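Local coordinates for protein glucose-6-phosphate 1-dehydrogenase (Kluyveromyces lactis, PDB 7E6I) that catalyses the NADP(+)-dependent oxidation of glucose 6-phosphate to 6-phosphoglucono-1,5-lactone, the first step of the pentose phosphate pathway, at residues A[22-27]-A[413-418]; A[211-216]-A[363-368]; A[252-257]-A[271-276]. One frame throughout, in Å; residues are numbered along the deposited sequence.

Contact 1 (A[22-27]-A[413-418]); sequences KKKTFP and EAYESL
Lys-24 meets Tyr-415 with the apolar part of its chain, and this is where helix 19-34 touches the start of helix 414-423. The lysine bends at its second torsion (chi2 -95°), which brings CD obliquely up to the CD2-CE2 bond of the tyrosine ring: Lys-24 CD lies 3.7 Å from Tyr-415 CE2. Lys-24 CB comes to 4.1 Å from Tyr-415 CD2, so two carbons of the lysine meet the same ring bond. Ala-28 of helix 19-34 and Tyr-121 of strand 117-122 also touch this ring.

Glu-413 is the N-cap residue of helix 414-423, and its backbone N gives a hydrogen bond of 2.7 Å to Glu-416 OE2, nearly straight at 160°, reaching the carboxylate from above its plane. A side chain three residues on that accepts the N-H of the N-cap residue supplies one half of a capping box. The other carboxylate oxygen, Glu-416 OE1, sits 3.8 Å from Pro-27 O, two acceptors side by side.

Lys-24 NZ and Glu-413 OE1, of opposite charge, are 6.2 Å apart and not in contact, so any attraction is probably modest.

Helix 19-34 follows the first strand of the Rossmann-type coenzyme domain, and by similarity Lys-22 binds NADP(+). Tyr-415 lies about 4 Å, side chain to side chain, from His-183 of the sugar phosphate pocket, and the Lys-24 side chain about 6 Å from the bound glucose 6-phosphate. The chemistry implies an apolar join between the two family regions, with the lysine side chain close enough to the substrate that its charge may be felt there.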
loop_
_atom_site.group_PDB
_atom_site.type_symbol
_atom_site.label_atom_id
_atom_site.label_comp_id
_atom_site.label_asym_id
_atom_site.label_seq_id
_atom_site.Cartn_x
_atom_site.Cartn_y
_atom_site.Cartn_z
ATOM N N LYS A 22 4.696 14.074 11.203
ATOM C CA LYS A 22 5.096 15.392 10.725
ATOM C C LYS A 22 5.436 15.388 9.244
ATOM O O LYS A 22 5.259 16.411 8.575
ATOM C CB LYS A 22 6.270 15.933 11.550
ATOM C CG LYS A 22 7.582 15.176 11.424
ATOM C CD LYS A 22 8.709 15.935 12.157
ATOM C CE LYS A 22 9.669 14.982 12.893
ATOM N NZ LYS A 22 10.995 14.864 12.205
ATOM N N LYS A 23 5.908 14.265 8.713
ATOM C CA LYS A 23 6.291 14.202 7.309
ATOM C C LYS A 23 5.188 13.687 6.397
ATOM O O LYS A 23 5.279 13.883 5.179
ATOM C CB LYS A 23 7.520 13.311 7.130
ATOM C CG LYS A 23 8.775 13.847 7.777
ATOM C CD LYS A 23 9.986 13.078 7.281
ATOM C CE LYS A 23 11.078 13.052 8.327
ATOM N NZ LYS A 23 11.978 11.883 8.150
ATOM N N LYS A 24 4.159 13.032 6.936
ATOM C CA LYS A 24 3.149 12.429 6.071
ATOM C C LYS A 24 1.729 12.812 6.470
ATOM O O LYS A 24 0.960 13.294 5.629
ATOM C CB LYS A 24 3.300 10.909 6.059
ATOM C CG LYS A 24 4.638 10.446 5.507
ATOM C CD LYS A 24 4.529 10.108 4.029
ATOM C CE LYS A 24 5.889 9.825 3.407
ATOM N NZ LYS A 24 5.737 9.027 2.153
ATOM N N THR A 25 1.363 12.605 7.738
ATOM C CA THR A 25 -0.025 12.835 8.131
ATOM C C THR A 25 -0.390 14.308 8.019
ATOM O O THR A 25 -1.358 14.669 7.334
ATOM C CB THR A 25 -0.274 12.333 9.551
ATOM O OG1 THR A 25 0.436 11.108 9.759
ATOM C CG2 THR A 25 -1.771 12.111 9.776
ATOM N N PHE A 26 0.376 15.176 8.677
ATOM C CA PHE A 26 0.075 16.599 8.629
ATOM C C PHE A 26 0.272 17.162 7.225
ATOM O O PHE A 26 -0.579 17.934 6.759
ATOM C CB PHE A 26 0.902 17.359 9.669
ATOM C CG PHE A 26 0.279 17.336 11.032
ATOM C CD1 PHE A 26 -0.670 18.283 11.389
ATOM C CD2 PHE A 26 0.582 16.323 11.932
ATOM C CE1 PHE A 26 -1.273 18.247 12.642
ATOM C CE2 PHE A 26 -0.015 16.278 13.181
ATOM C CZ PHE A 26 -0.944 17.244 13.534
ATOM N N PRO A 27 1.345 16.807 6.505
ATOM C CA PRO A 27 1.422 17.258 5.107
ATOM C C PRO A 27 0.233 16.809 4.267
ATOM O O PRO A 27 -0.219 17.562 3.392
ATOM C CB PRO A 27 2.750 16.661 4.622
ATOM C CG PRO A 27 3.579 16.574 5.854
ATOM C CD PRO A 27 2.616 16.196 6.941
ATOM N N GLU A 413 -1.479 12.723 -3.163
ATOM C CA GLU A 413 -0.643 11.673 -2.602
ATOM C C GLU A 413 -1.505 10.595 -1.945
ATOM O O GLU A 413 -2.674 10.815 -1.610
ATOM C CB GLU A 413 0.321 12.257 -1.567
ATOM C CG GLU A 413 1.297 13.251 -2.138
ATOM C CD GLU A 413 2.585 12.594 -2.571
ATOM O OE1 GLU A 413 2.616 11.342 -2.654
ATOM O OE2 GLU A 413 3.562 13.328 -2.837
ATOM N N ALA A 414 -0.895 9.421 -1.733
ATOM C CA ALA A 414 -1.624 8.286 -1.171
ATOM C C ALA A 414 -2.348 8.665 0.119
ATOM O O ALA A 414 -3.553 8.434 0.265
ATOM C CB ALA A 414 -0.665 7.120 -0.929
ATOM N N TYR A 415 -1.629 9.267 1.065
ATOM C CA TYR A 415 -2.247 9.576 2.346
ATOM C C TYR A 415 -3.310 10.649 2.221
ATOM O O TYR A 415 -4.284 10.634 2.982
ATOM C CB TYR A 415 -1.190 10.007 3.347
ATOM C CG TYR A 415 -0.376 8.857 3.814
ATOM C CD1 TYR A 415 -0.949 7.850 4.577
ATOM C CD2 TYR A 415 0.967 8.768 3.494
ATOM C CE1 TYR A 415 -0.208 6.782 5.007
ATOM C CE2 TYR A 415 1.723 7.703 3.919
ATOM C CZ TYR A 415 1.133 6.716 4.679
ATOM O OH TYR A 415 1.894 5.654 5.108
ATOM N N GLU A 416 -3.143 11.592 1.293
ATOM C CA GLU A 416 -4.204 12.562 1.040
ATOM C C GLU A 416 -5.469 11.863 0.568
ATOM O O GLU A 416 -6.555 12.072 1.122
ATOM C CB GLU A 416 -3.735 13.605 0.026
ATOM C CG GLU A 416 -2.709 14.568 0.625
ATOM C CD GLU A 416 -1.755 15.190 -0.390
ATOM O OE1 GLU A 416 -0.855 15.951 0.045
ATOM O OE2 GLU A 416 -1.900 14.930 -1.604
ATOM N N SER A 417 -5.341 11.006 -0.441
ATOM C CA SER A 417 -6.489 10.265 -0.940
ATOM C C SER A 417 -7.127 9.437 0.166
ATOM O O SER A 417 -8.360 9.367 0.274
ATOM C CB SER A 417 -6.046 9.374 -2.106
ATOM O OG SER A 417 -7.062 8.460 -2.495
ATOM N N LEU A 418 -6.297 8.825 1.013
ATOM C CA LEU A 418 -6.809 7.866 1.982
ATOM C C LEU A 418 -7.523 8.562 3.133
ATOM O O LEU A 418 -8.572 8.095 3.592
ATOM C CB LEU A 418 -5.669 6.989 2.494
ATOM C CG LEU A 418 -5.286 5.860 1.537
ATOM C CD1 LEU A 418 -4.030 5.138 2.002
ATOM C CD2 LEU A 418 -6.441 4.894 1.368
#

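Contact 2 (A[211-216]-A[363-368]); sequences NIQSVQ and IPNNEL
Two side-chain amides, those of Gln-213 and Asn-365, make the whole of this contact, and they meet with their planes almost perpendicular, 81° apart. Gln-213 belongs to a classic beta bulge, since it and Ser-214 both face Gln-351 of strand 345-352. The setting is the large mixed beta-sheet of the C-terminal domain, in which strand 345-352 runs between strands 212-220 and 367-373. The two segments are therefore second neighbours across that strand, and their backbones stay well apart: even at the nearest pair, the CA atoms of Gln-213 and Asn-365 are 9.2 Å from each other.

The gap is bridged from both ends. At the corner where the chain turns, Gln-213 sends out a chain that is extended beyond CG (chi2 171°), carrying its amide over toward the loop that leads into strand 367-373. From that loop the shorter Asn-365 reaches back, its CG anti to the carbonyl carbon (chi1 -52°).

Each amide also has a clear hydrogen-bond partner outside the two segments. Asn-365 ND2 gives a hydrogen bond to the backbone O of Phe-352, at the end of the intervening strand, while Gln-213 NE2 gives one to the backbone O of Gly-479 and a weak one to Thr-481 OG1. These bonds tie both amides to neighbouring backbone and help to fix how they are turned. The site is partly exposed. Lys-381, which by similarity binds the second NADP(+), has its side chain about 6 Å from that of Asn-365, so the pair lies on the fringe of that probable coenzyme site. Where the amides approach, Asn-365 ND2 stands 2.8 Å from Gln-213 OE1, and the same nitrogen is 3.5 Å from Gln-213 CD.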
loop_
_atom_site.group_PDB
_atom_site.type_symbol
_atom_site.label_atom_id
_atom_site.label_comp_id
_atom_site.label_asym_id
_atom_site.label_seq_id
_atom_site.Cartn_x
_atom_site.Cartn_y
_atom_site.Cartn_z
ATOM N N ASN A 211 -6.842 -16.680 -21.979
ATOM C CA ASN A 211 -6.099 -15.701 -22.749
ATOM C C ASN A 211 -4.856 -15.173 -22.058
ATOM O O ASN A 211 -4.077 -14.464 -22.708
ATOM C CB ASN A 211 -7.001 -14.510 -23.113
ATOM C CG ASN A 211 -8.145 -14.904 -24.036
ATOM O OD1 ASN A 211 -7.972 -15.010 -25.253
ATOM N ND2 ASN A 211 -9.316 -15.120 -23.462
ATOM N N ILE A 212 -4.639 -15.476 -20.778
ATOM C CA ILE A 212 -3.502 -14.949 -20.041
ATOM C C ILE A 212 -2.521 -16.089 -19.764
ATOM O O ILE A 212 -2.883 -17.121 -19.187
ATOM C CB ILE A 212 -3.946 -14.236 -18.754
ATOM C CG1 ILE A 212 -4.570 -12.895 -19.130
ATOM C CG2 ILE A 212 -2.752 -14.057 -17.766
ATOM C CD1 ILE A 212 -5.178 -12.125 -17.950
ATOM N N GLN A 213 -1.282 -15.884 -20.205
ATOM C CA GLN A 213 -0.159 -16.804 -20.029
ATOM C C GLN A 213 0.554 -16.600 -18.698
ATOM O O GLN A 213 1.104 -17.553 -18.131
ATOM C CB GLN A 213 0.864 -16.549 -21.134
ATOM C CG GLN A 213 1.307 -17.721 -21.869
ATOM C CD GLN A 213 2.141 -17.347 -23.068
ATOM O OE1 GLN A 213 1.705 -17.534 -24.189
ATOM N NE2 GLN A 213 3.352 -16.829 -22.840
ATOM N N SER A 214 0.590 -15.361 -18.212
ATOM C CA SER A 214 1.521 -14.969 -17.166
ATOM C C SER A 214 1.077 -13.653 -16.551
ATOM O O SER A 214 0.820 -12.680 -17.272
ATOM C CB SER A 214 2.924 -14.836 -17.748
ATOM O OG SER A 214 3.774 -14.171 -16.852
ATOM N N VAL A 215 1.026 -13.623 -15.224
ATOM C CA VAL A 215 0.782 -12.417 -14.450
ATOM C C VAL A 215 1.992 -12.167 -13.565
ATOM O O VAL A 215 2.465 -13.083 -12.886
ATOM C CB VAL A 215 -0.484 -12.561 -13.599
ATOM C CG1 VAL A 215 -0.692 -11.320 -12.743
ATOM C CG2 VAL A 215 -1.675 -12.864 -14.504
ATOM N N GLN A 216 2.468 -10.922 -13.544
ATOM C CA GLN A 216 3.620 -10.510 -12.744
ATOM C C GLN A 216 3.309 -9.205 -12.026
ATOM O O GLN A 216 2.833 -8.252 -12.657
ATOM C CB GLN A 216 4.849 -10.293 -13.624
ATOM C CG GLN A 216 5.567 -11.542 -14.090
ATOM C CD GLN A 216 6.828 -11.192 -14.865
ATOM O OE1 GLN A 216 7.872 -10.908 -14.266
ATOM N NE2 GLN A 216 6.737 -11.191 -16.195
ATOM N N ILE A 363 3.780 -14.522 -34.649
ATOM C CA ILE A 363 3.615 -13.141 -34.205
ATOM C C ILE A 363 3.784 -13.133 -32.693
ATOM O O ILE A 363 3.357 -14.080 -32.027
ATOM C CB ILE A 363 2.241 -12.614 -34.663
ATOM C CG1 ILE A 363 2.403 -11.575 -35.753
ATOM C CG2 ILE A 363 1.339 -12.141 -33.532
ATOM C CD1 ILE A 363 2.435 -12.209 -37.132
ATOM N N PRO A 364 4.398 -12.118 -32.104
ATOM C CA PRO A 364 4.637 -12.158 -30.654
ATOM C C PRO A 364 3.361 -11.993 -29.831
ATOM O O PRO A 364 2.362 -11.425 -30.277
ATOM C CB PRO A 364 5.612 -11.001 -30.408
ATOM C CG PRO A 364 5.643 -10.207 -31.648
ATOM C CD PRO A 364 4.926 -10.912 -32.757
ATOM N N ASN A 365 3.412 -12.536 -28.616
ATOM C CA ASN A 365 2.323 -12.405 -27.659
ATOM C C ASN A 365 2.016 -10.944 -27.375
ATOM O O ASN A 365 2.924 -10.126 -27.198
ATOM C CB ASN A 365 2.677 -13.102 -26.343
ATOM C CG ASN A 365 3.126 -14.541 -26.539
ATOM O OD1 ASN A 365 4.158 -14.808 -27.159
ATOM N ND2 ASN A 365 2.358 -15.474 -26.004
ATOM N N ASN A 366 0.724 -10.621 -27.327
ATOM C CA ASN A 366 0.309 -9.371 -26.719
ATOM C C ASN A 366 0.694 -9.340 -25.254
ATOM O O ASN A 366 0.788 -10.368 -24.581
ATOM C CB ASN A 366 -1.192 -9.173 -26.837
ATOM C CG ASN A 366 -1.629 -9.136 -28.249
ATOM O OD1 ASN A 366 -2.282 -10.055 -28.734
ATOM N ND2 ASN A 366 -1.236 -8.085 -28.951
ATOM N N GLU A 367 0.868 -8.128 -24.757
ATOM C CA GLU A 367 1.426 -7.903 -23.444
ATOM C C GLU A 367 0.867 -6.586 -22.949
ATOM O O GLU A 367 0.688 -5.652 -23.731
ATOM C CB GLU A 367 2.952 -7.877 -23.520
ATOM C CG GLU A 367 3.646 -8.389 -22.298
ATOM C CD GLU A 367 5.093 -8.817 -22.578
ATOM O OE1 GLU A 367 5.347 -9.702 -23.447
ATOM O OE2 GLU A 367 5.978 -8.255 -21.910
ATOM N N LEU A 368 0.565 -6.527 -21.658
ATOM C CA LEU A 368 0.050 -5.323 -21.031
ATOM C C LEU A 368 0.930 -5.015 -19.837
ATOM O O LEU A 368 1.131 -5.882 -18.981
ATOM C CB LEU A 368 -1.407 -5.500 -20.581
ATOM C CG LEU A 368 -1.965 -4.398 -19.667
ATOM C CD1 LEU A 368 -2.045 -3.097 -20.427
ATOM C CD2 LEU A 368 -3.343 -4.787 -19.086
#

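Contact 3 (A[252-257]-A[271-276]); sequences LLTMER and VKVLKA
In Val-273 the first torsion (chi1 71°) sets CG1 between the backbone N and the carbonyl carbon and CG2 anti to the N, which turns CG2 to Thr-254 and CG1 to both Thr-254 and Met-255. Thr-254 has a matching turn (chi1 57°) that brings OG1 to the valine: Thr-254 OG1 is 3.5 Å from Val-273 CG2 and 3.8 Å from Val-273 CG1. That hydroxyl is not lost against hydrocarbon, because it also hydrogen-bonds the backbone O of Leu-250 one turn back in its own helix. The second methyl, Val-273 CG2, also lies 3.7 Å from Thr-254 O, an oxygen that accepts from Trp-328 NE1.

The contact packs the end of helix 236-254 and the residues leaving it against helix 263-276, two consecutive helices of the C-terminal domain joined by a short link. Met-255 is the first residue to leave helical geometry, and the backbone passes close by the valine there: Met-255 CA is 4.0 Å from Val-273 CB. Its side chain touches the valine with the base alone, Met-255 CB to Val-273 CG1 at 4.1 Å, while the methionine also touches Glu-269 and Lys-270 of helix 263-276.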
loop_
_atom_site.group_PDB
_atom_site.type_symbol
_atom_site.label_atom_id
_atom_site.label_comp_id
_atom_site.label_asym_id
_atom_site.label_seq_id
_atom_site.Cartn_x
_atom_site.Cartn_y
_atom_site.Cartn_z
ATOM N N LEU A 252 -6.458 -6.927 -6.485
ATOM C CA LEU A 252 -7.236 -6.089 -7.385
ATOM C C LEU A 252 -7.203 -6.604 -8.820
ATOM O O LEU A 252 -8.153 -6.369 -9.574
ATOM C CB LEU A 252 -6.716 -4.665 -7.316
ATOM C CG LEU A 252 -6.894 -4.034 -5.939
ATOM C CD1 LEU A 252 -6.078 -2.745 -5.808
ATOM C CD2 LEU A 252 -8.384 -3.783 -5.691
ATOM N N LEU A 253 -6.125 -7.290 -9.228
ATOM C CA LEU A 253 -6.011 -7.800 -10.593
ATOM C C LEU A 253 -6.731 -9.120 -10.804
ATOM O O LEU A 253 -7.025 -9.473 -11.955
ATOM C CB LEU A 253 -4.545 -8.006 -10.970
ATOM C CG LEU A 253 -3.655 -6.771 -11.039
ATOM C CD1 LEU A 253 -2.169 -7.194 -11.021
ATOM C CD2 LEU A 253 -3.976 -5.921 -12.264
ATOM N N THR A 254 -6.997 -9.874 -9.733
ATOM C CA THR A 254 -7.545 -11.215 -9.877
ATOM C C THR A 254 -8.962 -11.372 -9.338
ATOM O O THR A 254 -9.608 -12.379 -9.653
ATOM C CB THR A 254 -6.638 -12.250 -9.182
ATOM O OG1 THR A 254 -6.483 -11.898 -7.803
ATOM C CG2 THR A 254 -5.253 -12.320 -9.826
ATOM N N MET A 255 -9.461 -10.430 -8.530
ATOM C CA MET A 255 -10.791 -10.623 -7.960
ATOM C C MET A 255 -11.854 -10.615 -9.046
ATOM O O MET A 255 -11.633 -10.137 -10.162
ATOM C CB MET A 255 -11.141 -9.530 -6.954
ATOM C CG MET A 255 -11.279 -8.144 -7.571
ATOM S SD MET A 255 -11.292 -6.817 -6.361
ATOM C CE MET A 255 -13.039 -6.377 -6.447
ATOM N N GLU A 256 -13.029 -11.133 -8.699
ATOM C CA GLU A 256 -14.206 -10.972 -9.546
ATOM C C GLU A 256 -14.831 -9.597 -9.325
ATOM O O GLU A 256 -14.458 -8.846 -8.412
ATOM C CB GLU A 256 -15.249 -12.049 -9.265
ATOM C CG GLU A 256 -14.740 -13.480 -9.410
ATOM C CD GLU A 256 -14.388 -13.848 -10.848
ATOM O OE1 GLU A 256 -15.140 -13.456 -11.782
ATOM O OE2 GLU A 256 -13.361 -14.537 -11.046
ATOM N N ARG A 257 -15.800 -9.279 -10.177
ATOM C CA ARG A 257 -16.405 -7.953 -10.176
ATOM C C ARG A 257 -17.292 -7.795 -8.947
ATOM O O ARG A 257 -18.096 -8.680 -8.653
ATOM C CB ARG A 257 -17.220 -7.743 -11.460
ATOM C CG ARG A 257 -18.043 -6.450 -11.520
ATOM C CD ARG A 257 -19.157 -6.523 -12.582
ATOM N NE ARG A 257 -18.574 -6.748 -13.896
ATOM C CZ ARG A 257 -18.235 -5.775 -14.743
ATOM N NH1 ARG A 257 -18.463 -4.500 -14.417
ATOM N NH2 ARG A 257 -17.674 -6.075 -15.921
ATOM N N VAL A 271 -11.410 -10.625 -0.398
ATOM C CA VAL A 271 -11.354 -11.773 0.497
ATOM C C VAL A 271 -11.622 -13.055 -0.277
ATOM O O VAL A 271 -10.932 -14.067 -0.095
ATOM C CB VAL A 271 -12.349 -11.596 1.664
ATOM C CG1 VAL A 271 -12.372 -12.853 2.533
ATOM C CG2 VAL A 271 -11.983 -10.365 2.505
ATOM N N LYS A 272 -12.606 -13.024 -1.173
ATOM C CA LYS A 272 -12.984 -14.219 -1.921
ATOM C C LYS A 272 -11.827 -14.755 -2.755
ATOM O O LYS A 272 -11.593 -15.966 -2.792
ATOM C CB LYS A 272 -14.191 -13.939 -2.820
ATOM C CG LYS A 272 -14.662 -15.208 -3.531
ATOM C CD LYS A 272 -16.046 -15.067 -4.107
ATOM C CE LYS A 272 -16.165 -15.807 -5.427
ATOM N NZ LYS A 272 -17.591 -15.955 -5.855
ATOM N N VAL A 273 -11.111 -13.882 -3.476
ATOM C CA VAL A 273 -10.045 -14.424 -4.306
ATOM C C VAL A 273 -8.872 -14.874 -3.422
ATOM O O VAL A 273 -8.218 -15.887 -3.712
ATOM C CB VAL A 273 -9.622 -13.416 -5.404
ATOM C CG1 VAL A 273 -8.846 -12.202 -4.826
ATOM C CG2 VAL A 273 -8.793 -14.118 -6.452
ATOM N N LEU A 274 -8.615 -14.161 -2.319
ATOM C CA LEU A 274 -7.592 -14.596 -1.377
ATOM C C LEU A 274 -7.827 -16.037 -0.931
ATOM O O LEU A 274 -6.895 -16.843 -0.894
ATOM C CB LEU A 274 -7.563 -13.660 -0.172
ATOM C CG LEU A 274 -6.811 -12.349 -0.391
ATOM C CD1 LEU A 274 -6.993 -11.388 0.791
ATOM C CD2 LEU A 274 -5.334 -12.619 -0.673
ATOM N N LYS A 275 -9.073 -16.389 -0.614
ATOM C CA LYS A 275 -9.351 -17.748 -0.169
ATOM C C LYS A 275 -9.135 -18.789 -1.262
ATOM O O LYS A 275 -9.023 -19.979 -0.947
ATOM C CB LYS A 275 -10.783 -17.842 0.351
ATOM C CG LYS A 275 -11.037 -16.983 1.578
ATOM C CD LYS A 275 -12.360 -17.332 2.219
ATOM C CE LYS A 275 -12.703 -16.352 3.301
ATOM N NZ LYS A 275 -13.851 -16.819 4.127
ATOM N N ALA A 276 -9.099 -18.386 -2.530
ATOM C CA ALA A 276 -8.891 -19.342 -3.607
ATOM C C ALA A 276 -7.422 -19.583 -3.912
ATOM O O ALA A 276 -7.109 -20.480 -4.706
ATOM C CB ALA A 276 -9.598 -18.872 -4.882
#

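Contacts 1 and 3 are largely buried and built on helices, though Lys-24 in contact 1 is exposed, whereas contact 2 lies near the surface, at a strand's bulge and the loop leading into another strand. None shares a helix or strand with another. Contact 1 alone joins the coenzyme-binding family region to the C-terminal one; contacts 2 and 3 both stay within the latter, their centres about 20 Å apart. Contacts 1 and 3 lie on opposite sides of the chain's centre. The chemistry follows the place: a lysine's hydrocarbon on a ring beside the substrate pocket, a branched valine against a helix end in the interior, and amide beside amide where solvent comes near.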